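Local structure of short-chain dehydrogenase/reductase SDR (Burkholderia phymatum, 5IG2) at residues Ile66-Asp71 with Gln79-Ala84; Leu94-Ala99 with Glu251-Arg256; Gly120-Gly125 with Gly162-Ser167; Leu155-Ser160 with Arg271-Asp276. The protein binds NAD and probably catalyses NAD- or NADP-dependent oxidation and reduction at CH-OH groups, as other short-chain dehydrogenases/reductases do. All blocks are in the same frame, centred on the assembly; numbering follows the deposited sequence.

Contact 1 (Ile66-Asp71 with Gln79-Ala84); sequences IGVRTD and QALADA. With NAD (nicotinamide-adenine-dinucleotide), chain F.
L81 holds CG anti to its backbone N (chi1 177°), which carries CD1 off helix 79-84 to V68 and T70 on strand 66-69. V68 puts CG1 opposite its own N, and this leaves CG2 on the side of A84. L81 CD1 then lies 3.8 Å from V68 CB. V68 CG2 meets A84 CB at 4.0 Å. Farther back on the strand, I66 CD1 lies 3.8 Å from A84 O. The T70 and L81 side chains cross at about a right angle, with T70 OG1 3.9 Å from L81 CD1. That hydroxyl donates to V68 O at 2.9 Å, from above the carbonyl plane, so its polar end is served within its own segment. Strand and helix run nearly antiparallel, at 162°. The two segments form a beta-alpha unit of the Rossmann fold. L81 also packs on V42 and A44 of strand 40-45. Past the strand, D71 OD1 accepts a bond from NAD N6A at 2.9 Å and is also bonded to S73 OG. No hydrogen bond joins the two segments. The contact between them is therefore apolar, while D71, beyond the strand, supplies a polar contact to the adenine amino group.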
# COMPACT_ATOMS: atom_id res chain seq x y z
N ILE B 66 -37.63 -32.78 6.31
CA ILE B 66 -38.83 -32.01 6.59
C ILE B 66 -38.72 -31.43 7.99
O ILE B 66 -38.07 -32.00 8.88
CB ILE B 66 -40.13 -32.84 6.46
CG1 ILE B 66 -40.18 -33.95 7.52
CG2 ILE B 66 -40.28 -33.39 5.06
CD1 ILE B 66 -41.50 -34.68 7.58
N GLY B 67 -39.33 -30.26 8.18
CA GLY B 67 -39.39 -29.62 9.48
C GLY B 67 -40.81 -29.53 9.98
O GLY B 67 -41.71 -29.11 9.24
N VAL B 68 -41.05 -29.92 11.22
CA VAL B 68 -42.39 -29.99 11.78
C VAL B 68 -42.37 -29.28 13.13
O VAL B 68 -41.79 -29.79 14.09
CB VAL B 68 -42.87 -31.44 11.96
CG1 VAL B 68 -44.30 -31.46 12.54
CG2 VAL B 68 -42.79 -32.21 10.64
N ARG B 69 -43.01 -28.11 13.20
CA ARG B 69 -43.13 -27.43 14.48
C ARG B 69 -43.84 -28.35 15.48
O ARG B 69 -44.94 -28.85 15.21
CB ARG B 69 -43.89 -26.11 14.32
CG ARG B 69 -43.95 -25.30 15.60
CD ARG B 69 -44.96 -24.18 15.52
NE ARG B 69 -44.56 -23.05 16.36
CZ ARG B 69 -44.85 -22.93 17.65
NH1 ARG B 69 -45.55 -23.88 18.26
NH2 ARG B 69 -44.43 -21.87 18.32
N THR B 70 -43.19 -28.59 16.62
CA THR B 70 -43.65 -29.58 17.58
C THR B 70 -43.34 -29.09 18.98
O THR B 70 -42.20 -28.70 19.25
CB THR B 70 -42.97 -30.93 17.35
OG1 THR B 70 -43.20 -31.37 16.01
CG2 THR B 70 -43.49 -31.97 18.33
N ASP B 71 -44.34 -29.11 19.86
CA ASP B 71 -44.14 -28.91 21.29
C ASP B 71 -44.07 -30.30 21.90
O ASP B 71 -45.09 -30.98 22.05
CB ASP B 71 -45.27 -28.05 21.87
CG ASP B 71 -45.22 -27.93 23.39
OD1 ASP B 71 -44.21 -28.33 24.03
OD2 ASP B 71 -46.20 -27.43 23.97
N GLN B 79 -47.22 -37.39 18.69
CA GLN B 79 -47.88 -38.34 17.80
C GLN B 79 -47.97 -37.79 16.38
O GLN B 79 -47.77 -38.52 15.41
CB GLN B 79 -49.27 -38.70 18.33
CG GLN B 79 -50.00 -39.72 17.47
CD GLN B 79 -49.33 -41.09 17.47
OE1 GLN B 79 -49.21 -41.74 18.52
NE2 GLN B 79 -48.91 -41.54 16.29
N ALA B 80 -48.27 -36.49 16.24
CA ALA B 80 -48.35 -35.89 14.92
C ALA B 80 -46.99 -35.90 14.23
O ALA B 80 -46.92 -36.04 13.00
CB ALA B 80 -48.90 -34.47 15.02
N LEU B 81 -45.92 -35.76 15.01
CA LEU B 81 -44.57 -35.80 14.45
C LEU B 81 -44.25 -37.19 13.89
O LEU B 81 -43.66 -37.30 12.80
CB LEU B 81 -43.56 -35.41 15.54
CG LEU B 81 -42.08 -35.48 15.16
CD1 LEU B 81 -41.76 -34.46 14.07
CD2 LEU B 81 -41.19 -35.29 16.39
N ALA B 82 -44.63 -38.25 14.61
CA ALA B 82 -44.46 -39.60 14.07
C ALA B 82 -45.27 -39.77 12.80
O ALA B 82 -44.78 -40.36 11.82
CB ALA B 82 -44.87 -40.64 15.11
N ASP B 83 -46.51 -39.27 12.78
CA ASP B 83 -47.35 -39.40 11.59
C ASP B 83 -46.72 -38.69 10.39
O ASP B 83 -46.75 -39.20 9.27
CB ASP B 83 -48.75 -38.84 11.84
CG ASP B 83 -49.49 -39.57 12.95
OD1 ASP B 83 -49.09 -40.70 13.33
OD2 ASP B 83 -50.50 -39.02 13.44
N ALA B 84 -46.15 -37.50 10.61
CA ALA B 84 -45.48 -36.79 9.53
C ALA B 84 -44.23 -37.54 9.08
O ALA B 84 -43.93 -37.60 7.87
CB ALA B 84 -45.14 -35.37 9.97
PA NAD F . -30.57 -25.25 22.64
O1A NAD F . -31.35 -24.18 23.29
O2A NAD F . -29.50 -24.73 21.67
O5B NAD F . -31.48 -26.32 21.87
C5B NAD F . -32.64 -26.89 22.50
C4B NAD F . -33.79 -26.71 21.55
O4B NAD F . -34.98 -27.30 22.11
C3B NAD F . -34.14 -25.25 21.20
O3B NAD F . -34.11 -25.03 19.79
C2B NAD F . -35.56 -25.08 21.75
O2B NAD F . -36.36 -24.23 20.93
C1B NAD F . -36.07 -26.51 21.70
N9A NAD F . -37.20 -26.77 22.58
C8A NAD F . -37.40 -26.30 23.86
N7A NAD F . -38.57 -26.61 24.37
C5A NAD F . -39.18 -27.34 23.36
C6A NAD F . -40.45 -27.94 23.27
N6A NAD F . -41.40 -27.83 24.21
N1A NAD F . -40.74 -28.63 22.15
C2A NAD F . -39.82 -28.69 21.18
N3A NAD F . -38.60 -28.14 21.14
C4A NAD F . -38.34 -27.47 22.27
O3 NAD F . -29.87 -26.15 23.75
PN NAD F . -29.08 -27.53 23.66
O1N NAD F . -28.79 -27.87 22.24
O2N NAD F . -27.95 -27.43 24.62
O5D NAD F . -30.19 -28.51 24.25
C5D NAD F . -30.32 -29.86 23.79
C4D NAD F . -30.33 -30.78 24.99
O4D NAD F . -29.00 -30.86 25.56
C3D NAD F . -31.26 -30.36 26.13
O3D NAD F . -31.96 -31.51 26.61
C2D NAD F . -30.29 -29.86 27.20
O2D NAD F . -30.86 -30.00 28.50
C1D NAD F . -29.13 -30.81 26.96
N1N NAD F . -27.77 -30.42 27.56
C2N NAD F . -27.20 -29.26 27.18
C3N NAD F . -25.96 -28.90 27.67
C7N NAD F . -25.19 -27.71 27.18
O7N NAD F . -24.27 -27.26 27.87
N7N NAD F . -25.60 -27.12 26.07
C4N NAD F . -25.32 -29.76 28.56
C5N NAD F . -25.93 -30.95 28.92
C6N NAD F . -27.16 -31.26 28.42

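Contact 2 (Leu94-Ala99 with Glu251-Arg256); sequences LLFNNA and EAIAER. With NAD (nicotinamide-adenine-dinucleotide), chain F.
Strand 94-97 and the end of helix 251-254 stay well apart in the backbone, the nearest CA atoms being those of L94 and I253 at 9.4 Å. I253 meets L94 and F96 across that distance. Its CG1 lies anti to the carbonyl carbon (chi1 -61°) and CD1 continues outward to the strand. L94 is modelled in two conformers; the one given here meets I253 tip to tip, with L94 CD1 4.0 Å from I253 CD1. F96 approaches obliquely with the far end of its ring, and F96 CZ lies 3.7 Å from I253 CD1. In that L94 conformer one methyl is shared by a leucine and a phenylalanine, and all three residues are buried. F96 also stacks on F30, and I253 touches V147 of strand 144-149 and F12. The helix closes just after I253 in a Schellman motif. R256, with positive phi, is its C-prime residue, and R256 N bonds to I253 O at 2.8 Å. At the strand's other end the chain turns to the cofactor. N98 O accepts a bond from NAD O3D at 2.9 Å, and A99 CB lies 3.5 Å from NAD N3A. A central parallel strand that packs a helix on its side chains and brings the start of what its sequence suggests is the family's NNAG motif to the nucleotide is typical of the Rossmann fold of short-chain dehydrogenases.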
# COMPACT_ATOMS: atom_id res chain seq x y z
N LEU B 94 -33.96 -43.79 13.76
CA LEU B 94 -33.20 -43.12 14.80
C LEU B 94 -34.05 -42.01 15.39
O LEU B 94 -34.60 -41.18 14.65
CB LEU B 94 -31.90 -42.55 14.20
CG LEU B 94 -30.77 -42.12 15.11
CD1 LEU B 94 -30.50 -43.17 16.18
CD2 LEU B 94 -29.53 -41.87 14.26
N LEU B 95 -34.18 -42.00 16.72
CA LEU B 95 -34.94 -40.97 17.41
C LEU B 95 -34.03 -40.31 18.43
O LEU B 95 -33.46 -40.99 19.29
CB LEU B 95 -36.18 -41.55 18.11
CG LEU B 95 -36.91 -40.56 19.04
CD1 LEU B 95 -37.53 -39.42 18.23
CD2 LEU B 95 -37.98 -41.27 19.86
N PHE B 96 -33.91 -38.99 18.35
CA PHE B 96 -33.17 -38.19 19.33
C PHE B 96 -34.19 -37.41 20.16
O PHE B 96 -34.72 -36.40 19.68
CB PHE B 96 -32.19 -37.23 18.66
CG PHE B 96 -31.04 -37.90 17.96
CD1 PHE B 96 -31.15 -38.32 16.65
CD2 PHE B 96 -29.82 -38.04 18.60
CE1 PHE B 96 -30.09 -38.92 16.00
CE2 PHE B 96 -28.75 -38.64 17.95
CZ PHE B 96 -28.88 -39.07 16.65
N ASN B 97 -34.48 -37.87 21.38
CA ASN B 97 -35.33 -37.11 22.30
C ASN B 97 -34.43 -36.11 23.02
O ASN B 97 -33.88 -36.37 24.09
CB ASN B 97 -36.06 -38.02 23.30
CG ASN B 97 -37.06 -38.96 22.64
OD1 ASN B 97 -37.96 -38.53 21.91
ND2 ASN B 97 -36.92 -40.25 22.90
N ASN B 98 -34.27 -34.95 22.40
CA ASN B 98 -33.17 -34.05 22.71
C ASN B 98 -33.59 -32.66 23.17
O ASN B 98 -32.84 -32.02 23.92
CB ASN B 98 -32.25 -33.95 21.48
CG ASN B 98 -31.23 -32.83 21.58
OD1 ASN B 98 -30.23 -32.93 22.31
ND2 ASN B 98 -31.47 -31.76 20.84
N ALA B 99 -34.76 -32.17 22.75
CA ALA B 99 -35.24 -30.88 23.24
C ALA B 99 -35.17 -30.82 24.76
O ALA B 99 -35.42 -31.80 25.45
CB ALA B 99 -36.69 -30.63 22.79
N GLU B 251 -20.78 -41.96 16.83
CA GLU B 251 -19.84 -43.06 17.07
C GLU B 251 -20.41 -44.05 18.09
O GLU B 251 -20.31 -45.27 17.90
CB GLU B 251 -18.49 -42.52 17.53
CG GLU B 251 -17.69 -41.85 16.44
CD GLU B 251 -16.46 -41.12 16.96
OE1 GLU B 251 -16.27 -41.05 18.20
OE2 GLU B 251 -15.68 -40.61 16.13
N ALA B 252 -21.02 -43.54 19.17
CA ALA B 252 -21.59 -44.43 20.17
C ALA B 252 -22.76 -45.23 19.59
O ALA B 252 -22.87 -46.44 19.84
CB ALA B 252 -22.04 -43.63 21.39
N ILE B 253 -23.64 -44.57 18.83
CA ILE B 253 -24.75 -45.28 18.20
C ILE B 253 -24.24 -46.40 17.31
O ILE B 253 -24.77 -47.52 17.32
CB ILE B 253 -25.63 -44.31 17.38
CG1 ILE B 253 -26.24 -43.21 18.25
CG2 ILE B 253 -26.71 -45.08 16.64
CD1 ILE B 253 -26.88 -42.10 17.41
N ALA B 254 -23.19 -46.10 16.53
CA ALA B 254 -22.64 -47.09 15.60
C ALA B 254 -22.28 -48.39 16.31
O ALA B 254 -22.52 -49.48 15.78
CB ALA B 254 -21.42 -46.50 14.90
N GLU B 255 -21.73 -48.29 17.52
CA GLU B 255 -21.36 -49.45 18.31
C GLU B 255 -22.42 -49.79 19.35
O GLU B 255 -22.19 -50.68 20.19
CB GLU B 255 -19.99 -49.23 18.96
CG GLU B 255 -19.88 -47.95 19.75
CD GLU B 255 -18.46 -47.69 20.24
OE1 GLU B 255 -18.19 -47.90 21.45
OE2 GLU B 255 -17.62 -47.27 19.41
N ARG B 256 -23.56 -49.11 19.31
CA ARG B 256 -24.69 -49.34 20.21
C ARG B 256 -24.26 -49.26 21.67
O ARG B 256 -24.73 -50.02 22.52
CB ARG B 256 -25.38 -50.68 19.90
CG ARG B 256 -26.06 -50.68 18.53
CD ARG B 256 -26.80 -51.98 18.28
NE ARG B 256 -27.46 -52.00 16.97
CZ ARG B 256 -26.85 -52.35 15.83
NH1 ARG B 256 -25.57 -52.67 15.83
NH2 ARG B 256 -27.53 -52.36 14.69
PA NAD F . -30.57 -25.25 22.64
O1A NAD F . -31.35 -24.18 23.29
O2A NAD F . -29.50 -24.73 21.67
O5B NAD F . -31.48 -26.32 21.87
C5B NAD F . -32.64 -26.89 22.50
C4B NAD F . -33.79 -26.71 21.55
O4B NAD F . -34.98 -27.30 22.11
C3B NAD F . -34.14 -25.25 21.20
O3B NAD F . -34.11 -25.03 19.79
C2B NAD F . -35.56 -25.08 21.75
O2B NAD F . -36.36 -24.23 20.93
C1B NAD F . -36.07 -26.51 21.70
N9A NAD F . -37.20 -26.77 22.58
C8A NAD F . -37.40 -26.30 23.86
N7A NAD F . -38.57 -26.61 24.37
C5A NAD F . -39.18 -27.34 23.36
C6A NAD F . -40.45 -27.94 23.27
N6A NAD F . -41.40 -27.83 24.21
N1A NAD F . -40.74 -28.63 22.15
C2A NAD F . -39.82 -28.69 21.18
N3A NAD F . -38.60 -28.14 21.14
C4A NAD F . -38.34 -27.47 22.27
O3 NAD F . -29.87 -26.15 23.75
PN NAD F . -29.08 -27.53 23.66
O1N NAD F . -28.79 -27.87 22.24
O2N NAD F . -27.95 -27.43 24.62
O5D NAD F . -30.19 -28.51 24.25
C5D NAD F . -30.32 -29.86 23.79
C4D NAD F . -30.33 -30.78 24.99
O4D NAD F . -29.00 -30.86 25.56
C3D NAD F . -31.26 -30.36 26.13
O3D NAD F . -31.96 -31.51 26.61
C2D NAD F . -30.29 -29.86 27.20
O2D NAD F . -30.86 -30.00 28.50
C1D NAD F . -29.13 -30.81 26.96
N1N NAD F . -27.77 -30.42 27.56
C2N NAD F . -27.20 -29.26 27.18
C3N NAD F . -25.96 -28.90 27.67
C7N NAD F . -25.19 -27.71 27.18
O7N NAD F . -24.27 -27.26 27.87
N7N NAD F . -25.60 -27.12 26.07
C4N NAD F . -25.32 -29.76 28.56
C5N NAD F . -25.93 -30.95 28.92
C6N NAD F . -27.16 -31.26 28.42

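Contact 3 (Gly120-Gly125 with Gly162-Ser167); sequences GVNVMG and GIYNAS. With NAD (nicotinamide-adenine-dinucleotide), chain F; ACT (acetate ion), chain G.
The active-site helices of the short-chain dehydrogenase fold meet here. N122, Y164 and K168 match the family's catalytic asparagine and its Tyr-x-x-x-Lys motif, and S151 probably completes the tetrad. N122 reaches across from helix 120-125 to helix 162-167. N122 ND2 donates to S167 OG at 3.1 Å, with an N-H...O angle of 159° and the serine oxygen close to the amide plane. S167 OG sits between its own N and carbonyl carbon (chi1 70°), a position from which it can give its proton to Y164 O at 2.8 Å. The hydroxyl is therefore acceptor for one helix and donor within the other. N122 OD1 is taken by V101 N, so the amide is gripped at both ends and its rotation is fixed. The N122 amide stands steeply to the Y164 ring, and N122 ND2 is 3.7 Å from Y164 CD1. Beside this bond, V123 CG2 packs against S167, 3.6 Å from S167 O. The tyrosine runs on to the cofactor. Y164 OH receives a bond from NAD O2D at 2.7 Å and gives one to acetate OXT at 2.6 Å, both lying at the ring edge. The acetate, probably from the crystallisation liquor, is also bound by S151 OG. The first helix makes a wider pi-type turn at 120-124. The second subunit packs on both segments. They run nearly parallel, at 13°, in helices 112-140 and 162-185, which lie side by side. Strand 94-97 precedes the first of these, whose W115 and V118 touch I163; V118 also touches S167.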
# COMPACT_ATOMS: atom_id res chain seq x y z
N GLY B 120 -42.15 -30.83 31.85
CA GLY B 120 -42.94 -31.08 30.66
C GLY B 120 -42.08 -31.29 29.43
O GLY B 120 -42.35 -32.17 28.61
N VAL B 121 -41.02 -30.50 29.28
CA VAL B 121 -40.13 -30.68 28.14
C VAL B 121 -39.15 -31.81 28.39
O VAL B 121 -39.03 -32.75 27.59
CB VAL B 121 -39.39 -29.38 27.80
CG1 VAL B 121 -38.53 -29.58 26.54
CG2 VAL B 121 -40.38 -28.21 27.66
N ASN B 122 -38.43 -31.74 29.51
CA ASN B 122 -37.26 -32.59 29.74
C ASN B 122 -37.63 -34.02 30.07
O ASN B 122 -36.88 -34.94 29.72
CB ASN B 122 -36.40 -32.02 30.87
CG ASN B 122 -35.73 -30.71 30.50
OD1 ASN B 122 -36.05 -30.10 29.49
ND2 ASN B 122 -34.77 -30.28 31.34
N VAL B 123 -38.76 -34.24 30.74
CA VAL B 123 -39.17 -35.60 31.08
C VAL B 123 -40.31 -36.05 30.16
O VAL B 123 -40.18 -37.05 29.45
CB VAL B 123 -39.57 -35.71 32.56
CG1 VAL B 123 -40.11 -37.11 32.85
CG2 VAL B 123 -38.36 -35.37 33.44
N MET B 124 -41.42 -35.31 30.18
CA MET B 124 -42.58 -35.73 29.40
C MET B 124 -42.29 -35.76 27.90
O MET B 124 -42.81 -36.62 27.18
CB MET B 124 -43.77 -34.82 29.70
CG MET B 124 -44.24 -34.95 31.14
SD MET B 124 -44.53 -36.69 31.63
CE MET B 124 -44.36 -36.56 33.41
N GLY B 125 -41.47 -34.83 27.41
CA GLY B 125 -41.10 -34.87 26.00
C GLY B 125 -40.39 -36.17 25.64
O GLY B 125 -40.69 -36.79 24.62
N GLY B 162 -31.74 -27.48 40.88
CA GLY B 162 -32.42 -28.70 41.32
C GLY B 162 -33.55 -29.18 40.43
O GLY B 162 -33.77 -30.38 40.31
N ILE B 163 -34.29 -28.25 39.82
CA ILE B 163 -35.38 -28.67 38.93
C ILE B 163 -34.80 -29.33 37.68
O ILE B 163 -35.26 -30.39 37.24
CB ILE B 163 -36.29 -27.49 38.56
CG1 ILE B 163 -37.02 -26.97 39.79
CG2 ILE B 163 -37.31 -27.92 37.52
CD1 ILE B 163 -37.91 -25.77 39.50
N TYR B 164 -33.78 -28.70 37.11
CA TYR B 164 -33.10 -29.25 35.95
C TYR B 164 -32.41 -30.56 36.29
O TYR B 164 -32.56 -31.56 35.57
CB TYR B 164 -32.11 -28.22 35.42
CG TYR B 164 -31.37 -28.60 34.16
CD1 TYR B 164 -31.97 -28.45 32.91
CD2 TYR B 164 -30.06 -29.08 34.22
CE1 TYR B 164 -31.29 -28.78 31.74
CE2 TYR B 164 -29.36 -29.40 33.05
CZ TYR B 164 -29.98 -29.25 31.82
OH TYR B 164 -29.29 -29.58 30.67
N ASN B 165 -31.66 -30.58 37.40
CA ASN B 165 -31.01 -31.81 37.86
C ASN B 165 -32.02 -32.95 37.96
O ASN B 165 -31.80 -34.04 37.42
CB ASN B 165 -30.35 -31.61 39.22
CG ASN B 165 -29.25 -30.56 39.20
OD1 ASN B 165 -28.74 -30.19 38.14
ND2 ASN B 165 -28.86 -30.08 40.40
N ALA B 166 -33.13 -32.69 38.66
CA ALA B 166 -34.13 -33.73 38.89
C ALA B 166 -34.67 -34.27 37.58
O ALA B 166 -34.80 -35.50 37.41
CB ALA B 166 -35.26 -33.19 39.77
N SER B 167 -34.94 -33.38 36.62
CA SER B 167 -35.48 -33.84 35.34
C SER B 167 -34.46 -34.70 34.61
O SER B 167 -34.81 -35.70 33.97
CB SER B 167 -35.91 -32.64 34.48
OG SER B 167 -34.82 -31.87 34.01
PA NAD F . -30.57 -25.25 22.64
O1A NAD F . -31.35 -24.18 23.29
O2A NAD F . -29.50 -24.73 21.67
O5B NAD F . -31.48 -26.32 21.87
C5B NAD F . -32.64 -26.89 22.50
C4B NAD F . -33.79 -26.71 21.55
O4B NAD F . -34.98 -27.30 22.11
C3B NAD F . -34.14 -25.25 21.20
O3B NAD F . -34.11 -25.03 19.79
C2B NAD F . -35.56 -25.08 21.75
O2B NAD F . -36.36 -24.23 20.93
C1B NAD F . -36.07 -26.51 21.70
N9A NAD F . -37.20 -26.77 22.58
C8A NAD F . -37.40 -26.30 23.86
N7A NAD F . -38.57 -26.61 24.37
C5A NAD F . -39.18 -27.34 23.36
C6A NAD F . -40.45 -27.94 23.27
N6A NAD F . -41.40 -27.83 24.21
N1A NAD F . -40.74 -28.63 22.15
C2A NAD F . -39.82 -28.69 21.18
N3A NAD F . -38.60 -28.14 21.14
C4A NAD F . -38.34 -27.47 22.27
O3 NAD F . -29.87 -26.15 23.75
PN NAD F . -29.08 -27.53 23.66
O1N NAD F . -28.79 -27.87 22.24
O2N NAD F . -27.95 -27.43 24.62
O5D NAD F . -30.19 -28.51 24.25
C5D NAD F . -30.32 -29.86 23.79
C4D NAD F . -30.33 -30.78 24.99
O4D NAD F . -29.00 -30.86 25.56
C3D NAD F . -31.26 -30.36 26.13
O3D NAD F . -31.96 -31.51 26.61
C2D NAD F . -30.29 -29.86 27.20
O2D NAD F . -30.86 -30.00 28.50
C1D NAD F . -29.13 -30.81 26.96
N1N NAD F . -27.77 -30.42 27.56
C2N NAD F . -27.20 -29.26 27.18
C3N NAD F . -25.96 -28.90 27.67
C7N NAD F . -25.19 -27.71 27.18
O7N NAD F . -24.27 -27.26 27.87
N7N NAD F . -25.60 -27.12 26.07
C4N NAD F . -25.32 -29.76 28.56
C5N NAD F . -25.93 -30.95 28.92
C6N NAD F . -27.16 -31.26 28.42
C ACT G . -26.08 -28.64 31.62
O ACT G . -25.02 -28.83 32.28
OXT ACT G . -26.81 -29.64 31.46
CH3 ACT G . -26.45 -27.31 31.03

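Contact 4 (Leu155-Ser160 with Arg271-Asp276); sequences LLSPPS and RLRHED
R273 and the backbone of L155 and L156 form the tight part of this contact. The arginine leaves helix 271-276 with CG anti to its N (chi1 174°) and stays extended to NE, which lays its CD alongside the loop. R273 CD is 3.3 Å from L155 O and 3.8 Å from L156 CA. L156 points its CB away, but its end swings back, and L156 CD2 comes within 4.4 Å of R273 CB. The polar side is looser. S157 OG is 4.0 Å from R273 NE, and the two are joined through a third group: E176 of the second subunit makes a salt bridge with R273 NE and a hydrogen bond with S157 OG. The carboxylate probably offsets the arginine's charge at this interface. H274 does not touch the loop directly. Water 1 lies in the plane of its ring, 2.6 Å from H274 NE2, and gives a weak bond of 3.3 Å to L155 O. H274 ND1 is bound by E278 of the second subunit. The contact joins the loop between strand 144-149 and helix 162-185 to the C-terminal helix 267-279. L156 also packs on T269 and V270 of that helix, and H169 of helix 162-185 touches both S157 and R273.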
# COMPACT_ATOMS: atom_id res chain seq x y z
N LEU B 155 -26.26 -36.97 36.45
CA LEU B 155 -25.34 -37.81 37.20
C LEU B 155 -24.83 -37.14 38.46
O LEU B 155 -24.26 -37.82 39.32
CB LEU B 155 -24.14 -38.21 36.32
CG LEU B 155 -24.44 -38.84 34.96
CD1 LEU B 155 -23.15 -38.96 34.14
CD2 LEU B 155 -25.11 -40.19 35.15
N LEU B 156 -25.00 -35.82 38.58
CA LEU B 156 -24.57 -34.99 39.69
C LEU B 156 -25.76 -34.17 40.17
O LEU B 156 -26.81 -34.14 39.53
CB LEU B 156 -23.45 -34.03 39.27
CG LEU B 156 -22.17 -34.64 38.73
CD1 LEU B 156 -21.31 -33.56 38.13
CD2 LEU B 156 -21.45 -35.32 39.86
N SER B 157 -25.57 -33.46 41.28
CA SER B 157 -26.60 -32.55 41.80
C SER B 157 -25.95 -31.22 42.15
O SER B 157 -25.80 -30.87 43.33
CB SER B 157 -27.33 -33.17 42.99
OG SER B 157 -27.91 -34.40 42.59
N PRO B 158 -25.56 -30.44 41.14
CA PRO B 158 -24.96 -29.13 41.41
C PRO B 158 -25.96 -28.17 42.02
O PRO B 158 -27.17 -28.22 41.71
CB PRO B 158 -24.53 -28.64 40.01
CG PRO B 158 -24.76 -29.80 39.07
CD PRO B 158 -25.74 -30.72 39.70
N PRO B 159 -25.51 -27.25 42.87
CA PRO B 159 -26.45 -26.35 43.56
C PRO B 159 -27.15 -25.38 42.62
O PRO B 159 -26.64 -25.02 41.55
CB PRO B 159 -25.56 -25.62 44.57
CG PRO B 159 -24.17 -25.81 44.09
CD PRO B 159 -24.13 -27.11 43.37
N SER B 160 -28.35 -24.96 43.04
CA SER B 160 -29.17 -23.95 42.37
C SER B 160 -29.67 -24.38 40.99
O SER B 160 -30.02 -23.53 40.17
CB SER B 160 -28.41 -22.62 42.28
OG SER B 160 -28.49 -21.92 43.51
N ARG B 271 -17.66 -39.71 40.56
CA ARG B 271 -17.18 -40.67 41.54
C ARG B 271 -17.40 -40.17 42.97
O ARG B 271 -17.76 -40.94 43.86
CB ARG B 271 -15.71 -40.99 41.27
CG ARG B 271 -15.08 -41.99 42.23
CD ARG B 271 -15.53 -43.43 41.94
NE ARG B 271 -15.48 -44.28 43.14
CZ ARG B 271 -16.53 -44.91 43.67
NH1 ARG B 271 -17.73 -44.81 43.10
NH2 ARG B 271 -16.38 -45.66 44.75
N LEU B 272 -17.22 -38.86 43.19
CA LEU B 272 -17.41 -38.29 44.52
C LEU B 272 -18.85 -38.46 45.00
O LEU B 272 -19.09 -38.87 46.14
CB LEU B 272 -17.01 -36.81 44.50
CG LEU B 272 -17.04 -36.06 45.83
CD1 LEU B 272 -15.97 -36.60 46.79
CD2 LEU B 272 -16.86 -34.57 45.62
N ARG B 273 -19.81 -38.15 44.13
CA ARG B 273 -21.22 -38.37 44.48
C ARG B 273 -21.51 -39.84 44.73
O ARG B 273 -22.22 -40.19 45.68
CB ARG B 273 -22.11 -37.84 43.36
CG ARG B 273 -23.58 -38.15 43.58
CD ARG B 273 -24.52 -37.47 42.56
NE ARG B 273 -25.89 -37.86 42.91
CZ ARG B 273 -26.50 -38.96 42.47
NH1 ARG B 273 -25.90 -39.77 41.60
NH2 ARG B 273 -27.72 -39.25 42.91
N HIS B 274 -20.98 -40.73 43.88
CA HIS B 274 -21.24 -42.15 44.07
C HIS B 274 -20.69 -42.63 45.41
O HIS B 274 -21.32 -43.44 46.10
CB HIS B 274 -20.65 -42.96 42.91
CG HIS B 274 -21.39 -42.78 41.62
ND1 HIS B 274 -20.91 -43.23 40.41
CD2 HIS B 274 -22.59 -42.20 41.36
CE1 HIS B 274 -21.78 -42.94 39.46
NE2 HIS B 274 -22.81 -42.31 40.01
N GLU B 275 -19.51 -42.14 45.80
CA GLU B 275 -18.96 -42.59 47.07
C GLU B 275 -19.68 -41.97 48.25
O GLU B 275 -19.72 -42.58 49.33
CB GLU B 275 -17.46 -42.31 47.15
CG GLU B 275 -16.83 -43.10 48.31
CD GLU B 275 -15.34 -42.89 48.45
OE1 GLU B 275 -14.80 -41.98 47.78
OE2 GLU B 275 -14.73 -43.64 49.23
N ASP B 276 -20.24 -40.76 48.10
CA ASP B 276 -21.14 -40.23 49.12
C ASP B 276 -22.24 -41.24 49.38
O ASP B 276 -22.49 -41.64 50.53
CB ASP B 276 -21.78 -38.91 48.68
CG ASP B 276 -20.82 -37.73 48.65
OD1 ASP B 276 -19.71 -37.78 49.23
OD2 ASP B 276 -21.23 -36.71 48.03
O HOH W 1 -24.82 -41.05 38.90

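Overall arrangement
Contacts 1, 2 and 3 all reach the bound NAD. Contact 1 meets its adenine, contact 2 its adenine and nicotinamide ribose. Contact 3 touches the adenine and sets the probable catalytic tyrosine beside the nicotinamide ribose. Contacts 1 and 2 lie on the same parallel sheet, with centres about 19 Å apart. Contacts 2 and 3 touch where A99 O packs on V121 CG1, and contact 3 is nested within the loop that contact 2 closes. Contact 4 is more remote, the L155 side chain being about 10 Å from NAD. A probable hydrogen bond from N165 ND2 to P158 O (2.8 Å) links it to contact 3. Contacts 1 and 4 have centres about 36 Å apart.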